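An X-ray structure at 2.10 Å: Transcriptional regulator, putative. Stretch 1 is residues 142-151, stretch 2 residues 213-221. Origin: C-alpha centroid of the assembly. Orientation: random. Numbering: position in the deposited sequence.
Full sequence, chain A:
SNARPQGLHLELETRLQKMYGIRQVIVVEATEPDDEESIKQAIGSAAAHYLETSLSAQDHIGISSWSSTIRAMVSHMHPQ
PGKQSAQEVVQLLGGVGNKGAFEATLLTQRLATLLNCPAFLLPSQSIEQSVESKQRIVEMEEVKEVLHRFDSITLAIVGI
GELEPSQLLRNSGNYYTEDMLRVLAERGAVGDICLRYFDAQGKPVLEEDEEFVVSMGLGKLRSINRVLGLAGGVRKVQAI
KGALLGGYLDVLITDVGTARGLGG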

# COMPACT_ATOMS: atom_id res chain seq x y z
N GLU A 142 11.76 -12.19 -17.05
CA GLU A 142 11.87 -11.27 -15.94
C GLU A 142 10.52 -10.89 -15.35
O GLU A 142 10.41 -10.76 -14.15
N VAL A 143 9.51 -10.69 -16.21
CA VAL A 143 8.16 -10.36 -15.74
C VAL A 143 7.51 -11.54 -15.02
O VAL A 143 6.85 -11.35 -14.00
N LYS A 144 7.69 -12.75 -15.56
CA LYS A 144 7.12 -13.98 -14.98
C LYS A 144 7.74 -14.33 -13.63
O LYS A 144 7.10 -14.95 -12.79
N GLU A 145 9.00 -13.95 -13.46
CA GLU A 145 9.73 -14.08 -12.20
C GLU A 145 9.02 -13.32 -11.06
O GLU A 145 8.79 -13.86 -9.97
N VAL A 146 8.62 -12.07 -11.34
CA VAL A 146 7.83 -11.29 -10.41
C VAL A 146 6.43 -11.89 -10.25
O VAL A 146 5.98 -12.08 -9.13
N LEU A 147 5.77 -12.20 -11.37
CA LEU A 147 4.43 -12.80 -11.32
C LEU A 147 4.40 -14.06 -10.45
O LEU A 147 3.45 -14.30 -9.73
N HIS A 148 5.46 -14.85 -10.54
CA HIS A 148 5.60 -16.07 -9.76
C HIS A 148 5.54 -15.79 -8.25
O HIS A 148 5.00 -16.60 -7.47
N ARG A 149 6.11 -14.66 -7.84
CA ARG A 149 6.24 -14.32 -6.44
C ARG A 149 4.92 -13.93 -5.78
O ARG A 149 4.78 -14.10 -4.57
N PHE A 150 3.96 -13.43 -6.56
CA PHE A 150 2.66 -12.97 -6.03
C PHE A 150 2.04 -13.97 -5.06
O PHE A 150 1.44 -13.59 -4.06
N ASP A 151 2.19 -15.25 -5.36
CA ASP A 151 1.55 -16.26 -4.55
C ASP A 151 2.25 -16.52 -3.21
O ASP A 151 1.65 -17.09 -2.30
N VAL A 213 1.02 -2.53 -18.33
CA VAL A 213 0.73 -2.60 -16.89
C VAL A 213 0.71 -4.04 -16.33
O VAL A 213 -0.19 -4.85 -16.63
N VAL A 214 1.74 -4.35 -15.56
CA VAL A 214 1.82 -5.60 -14.81
C VAL A 214 1.48 -5.20 -13.40
O VAL A 214 2.00 -4.21 -12.91
N SER A 215 0.58 -5.94 -12.77
CA SER A 215 0.19 -5.63 -11.41
C SER A 215 -0.64 -6.76 -10.82
O SER A 215 -1.27 -7.52 -11.55
N MSE A 216 -0.64 -6.85 -9.49
CA MSE A 216 -1.47 -7.83 -8.81
C MSE A 216 -2.95 -7.44 -8.87
O MSE A 216 -3.30 -6.25 -8.76
N GLY A 217 -3.80 -8.46 -9.03
CA GLY A 217 -5.26 -8.28 -9.15
C GLY A 217 -5.91 -8.15 -7.78
O GLY A 217 -5.28 -8.45 -6.76
N LEU A 218 -7.18 -7.72 -7.76
CA LEU A 218 -7.88 -7.42 -6.49
C LEU A 218 -8.28 -8.67 -5.73
O LEU A 218 -8.20 -8.70 -4.50
N GLY A 219 -8.71 -9.69 -6.47
CA GLY A 219 -8.96 -11.01 -5.91
C GLY A 219 -7.74 -11.62 -5.23
O GLY A 219 -7.85 -12.12 -4.12
N LYS A 220 -6.59 -11.58 -5.90
CA LYS A 220 -5.33 -12.02 -5.31
C LYS A 220 -5.01 -11.22 -4.03
O LYS A 220 -4.56 -11.78 -3.03
N LEU A 221 -5.26 -9.92 -4.08
CA LEU A 221 -4.98 -9.03 -2.95
C LEU A 221 -5.78 -9.43 -1.73
O LEU A 221 -5.24 -9.53 -0.63

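How does the helix of stretch 1 first meet the strand? V143 points toward stretch 2 in the t rotamer, and its CG1 lies 3.9 Å from CG2 of V214, itself a t valine directed back at the helix. E142, K144 and E145 stay out of reach.

What does the next turn add? V146 also points toward stretch 2 but stops short of contact. L147 leaves its backbone sideways, yet its m, t conformation brings CD2 to 4.0 Å from CG1 of V214, so this one valine receives two residues spaced a helical turn apart. R149 starts sideways and its end leads away, to hydrogen bonds elsewhere in the structure.

Where is the contact most extensive? F150, buried and in rotamer m, points toward stretch 2. Its CE2 sits 3.6 Å from CA of M216 and 3.9 Å from C of S215, so the ring packs on backbone as well as side chain. Selenomethionine M216, t, t, m, lays CB over one ring face, and its CE reaches 3.8 Å from CG of F150. More distantly, CE of K220 approaches CD2 of F150 at 4.4 Å.

Do polar groups join the two stretches? No hydrogen bond crosses between them; S215, in rotamer p, points away and its OG is hydrogen-bonded elsewhere in the structure. Apolar packing carries the contact.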

# COMPACT_ATOMS: atom_id res chain seq x y z
CB GLU A 142 12.56 -9.99 -16.38
CG GLU A 142 13.89 -10.18 -17.08
CD GLU A 142 14.61 -8.87 -17.21
OE1 GLU A 142 14.33 -7.95 -16.37
OE2 GLU A 142 15.43 -8.75 -18.14
CB VAL A 143 7.25 -9.83 -16.90
CG1 VAL A 143 5.81 -9.78 -16.48
CG2 VAL A 143 7.71 -8.44 -17.37
CB LYS A 144 7.27 -15.19 -15.92
CG LYS A 144 6.59 -15.05 -17.29
CD LYS A 144 6.36 -16.39 -18.01
CE LYS A 144 7.56 -17.35 -17.96
NZ LYS A 144 7.39 -18.55 -18.90
CB GLU A 145 11.17 -13.58 -12.43
CG GLU A 145 12.06 -13.55 -11.20
CD GLU A 145 13.02 -14.72 -11.12
OE1 GLU A 145 12.73 -15.66 -10.34
OE2 GLU A 145 14.06 -14.69 -11.83
CB VAL A 146 7.75 -9.80 -10.83
CG1 VAL A 146 6.76 -9.03 -9.96
CG2 VAL A 146 9.11 -9.16 -10.75
CB LEU A 147 3.90 -13.14 -12.73
CG LEU A 147 3.48 -12.03 -13.69
CD1 LEU A 147 3.13 -12.61 -15.08
CD2 LEU A 147 2.31 -11.19 -13.13
CB HIS A 148 6.92 -16.75 -10.14
CG HIS A 148 7.19 -18.00 -9.38
ND1 HIS A 148 6.60 -19.21 -9.70
CD2 HIS A 148 8.01 -18.24 -8.33
CE1 HIS A 148 7.04 -20.13 -8.86
NE2 HIS A 148 7.89 -19.58 -8.02
CB ARG A 149 7.25 -13.18 -6.25
CG ARG A 149 8.62 -13.33 -6.92
CD ARG A 149 9.38 -14.59 -6.51
NE ARG A 149 9.12 -14.98 -5.12
CZ ARG A 149 9.36 -16.20 -4.62
NH1 ARG A 149 9.07 -16.45 -3.34
NH2 ARG A 149 9.87 -17.16 -5.39
CB PHE A 150 1.64 -12.66 -7.13
CG PHE A 150 1.94 -11.41 -7.92
CD1 PHE A 150 3.01 -10.59 -7.61
CD2 PHE A 150 1.12 -11.05 -8.99
CE1 PHE A 150 3.29 -9.44 -8.35
CE2 PHE A 150 1.37 -9.91 -9.74
CZ PHE A 150 2.45 -9.11 -9.43
CB ASP A 151 1.35 -17.53 -5.38
CG ASP A 151 0.27 -17.35 -6.44
OD1 ASP A 151 -0.93 -17.42 -6.07
OD2 ASP A 151 0.62 -17.12 -7.63
CB VAL A 213 -0.55 -1.82 -16.50
CG1 VAL A 213 -0.87 -1.99 -15.02
CG2 VAL A 213 -0.37 -0.36 -16.81
CB VAL A 214 3.25 -6.20 -14.86
CG1 VAL A 214 3.36 -7.41 -13.93
CG2 VAL A 214 3.64 -6.56 -16.30
CB SER A 215 -0.61 -4.32 -11.35
OG SER A 215 -1.93 -4.48 -11.83
CB MSE A 216 -1.04 -7.94 -7.36
CG MSE A 216 -1.60 -9.17 -6.68
SE MSE A 216 -1.25 -9.05 -4.81
CE MSE A 216 0.54 -9.83 -4.79
CB LEU A 218 -9.08 -6.51 -6.71
CG LEU A 218 -8.79 -5.07 -7.09
CD1 LEU A 218 -10.04 -4.33 -7.56
CD2 LEU A 218 -8.11 -4.33 -5.95
CB LYS A 220 -4.17 -11.93 -6.31
CG LYS A 220 -4.24 -12.90 -7.48
CD LYS A 220 -3.06 -12.73 -8.46
CE LYS A 220 -3.26 -11.54 -9.44
NZ LYS A 220 -4.43 -11.79 -10.36
CB LEU A 221 -5.28 -7.58 -3.33
CG LEU A 221 -4.94 -6.46 -2.35
CD1 LEU A 221 -3.42 -6.27 -2.22
CD2 LEU A 221 -5.64 -5.18 -2.76